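PDB 5ICQ: methylocystis parvus OBBP MbnE from Methylocystis parvus OBBP, which probably binds the copper-chelating peptide methanobactin in the periplasm as the solute-binding component of its uptake machinery. Local coordinates for residues T363-F367 / Y557-L562. Numbering follows the deposited sequence.
Sequences TKSFF and YDRVLL
Ser365 OG donates to Asp558 OD2 over 2.6 Å, reaching it from above the carboxylate plane, and also accepts from Phe367 N at 2.9 Å, which makes residues 365-367 an ST turn. The other carboxylate oxygen, Asp558 OD1, takes the amide N of Phe366 on its syn side, 3.0 Å away. One buried carboxylate on a helix thus binds a loop at two successive residues, and Ser374 OG gives OD2 a second partner. The donors Ser365 OG and Phe366 N would be expected to stabilise the carboxylate's negative charge. With CG anti to the backbone N (chi1 -165°), Asp558 brings its carboxylate across to both. Beside these bonds, the Phe366 ring plane is nearly perpendicular (87°) to the carboxylate plane, with OD1 at the ring edge. Leu561 CD1 sits over one ring face, a CH-pi contact 4.0 Å from the centroid, while Leu562 CD2 approaches Phe366 CE1 obliquely at 3.8 Å. Phe367 CE2 meets Tyr557 CD2 at 4.0 Å, and Gln509 holds the tyrosine hydroxyl. The contact fastens the loop after strand 361-362 to helix 547-563, whose Tyr557 and Leu561 also pack against helix 532-543 and against Trp513 of helix 508-513.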
# COMPACT_ATOMS: atom_id res chain seq x y z
N THR A 363 -11.53 -0.96 11.90
CA THR A 363 -11.62 -0.66 10.48
C THR A 363 -13.06 -0.78 10.00
O THR A 363 -13.71 -1.82 10.18
CB THR A 363 -10.71 -1.60 9.69
OG1 THR A 363 -9.36 -1.41 10.14
CG2 THR A 363 -10.79 -1.28 8.19
N LYS A 364 -13.58 0.30 9.39
CA LYS A 364 -14.99 0.36 9.03
C LYS A 364 -15.23 0.41 7.53
O LYS A 364 -16.39 0.45 7.11
CB LYS A 364 -15.65 1.59 9.69
CG LYS A 364 -15.46 1.63 11.20
CD LYS A 364 -16.48 2.53 11.89
CE LYS A 364 -16.14 3.99 11.74
NZ LYS A 364 -16.93 4.82 12.71
N SER A 365 -14.18 0.41 6.72
CA SER A 365 -14.30 0.66 5.30
C SER A 365 -13.06 0.09 4.63
O SER A 365 -12.01 -0.05 5.27
CB SER A 365 -14.44 2.17 5.02
OG SER A 365 -14.14 2.50 3.68
N PHE A 366 -13.19 -0.25 3.35
CA PHE A 366 -12.00 -0.63 2.59
C PHE A 366 -11.11 0.56 2.27
O PHE A 366 -9.97 0.36 1.84
CB PHE A 366 -12.39 -1.36 1.30
CG PHE A 366 -12.83 -2.77 1.55
CD1 PHE A 366 -14.15 -3.06 1.86
CD2 PHE A 366 -11.89 -3.80 1.55
CE1 PHE A 366 -14.55 -4.37 2.14
CE2 PHE A 366 -12.28 -5.10 1.81
CZ PHE A 366 -13.61 -5.39 2.10
N PHE A 367 -11.59 1.79 2.48
CA PHE A 367 -10.80 3.00 2.29
C PHE A 367 -11.05 3.92 3.48
O PHE A 367 -11.51 5.05 3.35
CB PHE A 367 -11.14 3.68 0.96
CG PHE A 367 -10.95 2.77 -0.22
CD1 PHE A 367 -9.72 2.68 -0.84
CD2 PHE A 367 -11.99 1.97 -0.66
CE1 PHE A 367 -9.53 1.82 -1.91
CE2 PHE A 367 -11.81 1.11 -1.73
CZ PHE A 367 -10.58 1.03 -2.34
N TYR A 557 -18.16 1.69 -4.88
CA TYR A 557 -17.43 0.43 -4.83
C TYR A 557 -17.28 -0.07 -3.39
O TYR A 557 -17.50 -1.25 -3.10
CB TYR A 557 -16.07 0.65 -5.50
CG TYR A 557 -15.06 -0.48 -5.42
CD1 TYR A 557 -15.35 -1.73 -5.93
CD2 TYR A 557 -13.80 -0.25 -4.89
CE1 TYR A 557 -14.39 -2.75 -5.88
CE2 TYR A 557 -12.84 -1.26 -4.85
CZ TYR A 557 -13.15 -2.51 -5.34
OH TYR A 557 -12.21 -3.52 -5.30
N ASP A 558 -16.92 0.83 -2.47
CA ASP A 558 -16.82 0.49 -1.05
C ASP A 558 -18.13 -0.10 -0.54
O ASP A 558 -18.14 -1.14 0.13
CB ASP A 558 -16.44 1.76 -0.25
CG ASP A 558 -15.97 1.46 1.18
OD1 ASP A 558 -15.32 0.42 1.40
OD2 ASP A 558 -16.23 2.30 2.09
N ARG A 559 -19.26 0.54 -0.88
CA ARG A 559 -20.56 0.04 -0.44
C ARG A 559 -20.83 -1.37 -0.95
O ARG A 559 -21.39 -2.20 -0.23
CB ARG A 559 -21.69 0.97 -0.90
CG ARG A 559 -21.45 2.42 -0.49
CD ARG A 559 -22.68 3.31 -0.68
NE ARG A 559 -22.23 4.71 -0.65
CZ ARG A 559 -22.29 5.49 0.41
NH1 ARG A 559 -22.77 4.98 1.55
NH2 ARG A 559 -21.84 6.73 0.36
N VAL A 560 -20.47 -1.65 -2.21
CA VAL A 560 -20.71 -2.99 -2.76
C VAL A 560 -19.84 -4.02 -2.06
O VAL A 560 -20.31 -5.11 -1.70
CB VAL A 560 -20.48 -2.99 -4.28
CG1 VAL A 560 -20.56 -4.41 -4.84
CG2 VAL A 560 -21.52 -2.09 -4.99
N LEU A 561 -18.56 -3.72 -1.86
CA LEU A 561 -17.69 -4.65 -1.14
C LEU A 561 -18.20 -4.92 0.26
O LEU A 561 -18.27 -6.07 0.71
CB LEU A 561 -16.26 -4.10 -1.07
CG LEU A 561 -15.46 -4.06 -2.37
CD1 LEU A 561 -14.05 -3.52 -2.06
CD2 LEU A 561 -15.38 -5.46 -2.99
N LEU A 562 -18.52 -3.85 1.00
CA LEU A 562 -18.97 -4.04 2.38
C LEU A 562 -20.27 -4.83 2.43
O LEU A 562 -20.47 -5.63 3.35
CB LEU A 562 -19.15 -2.68 3.07
CG LEU A 562 -17.85 -1.91 3.31
CD1 LEU A 562 -18.14 -0.44 3.71
CD2 LEU A 562 -17.05 -2.60 4.41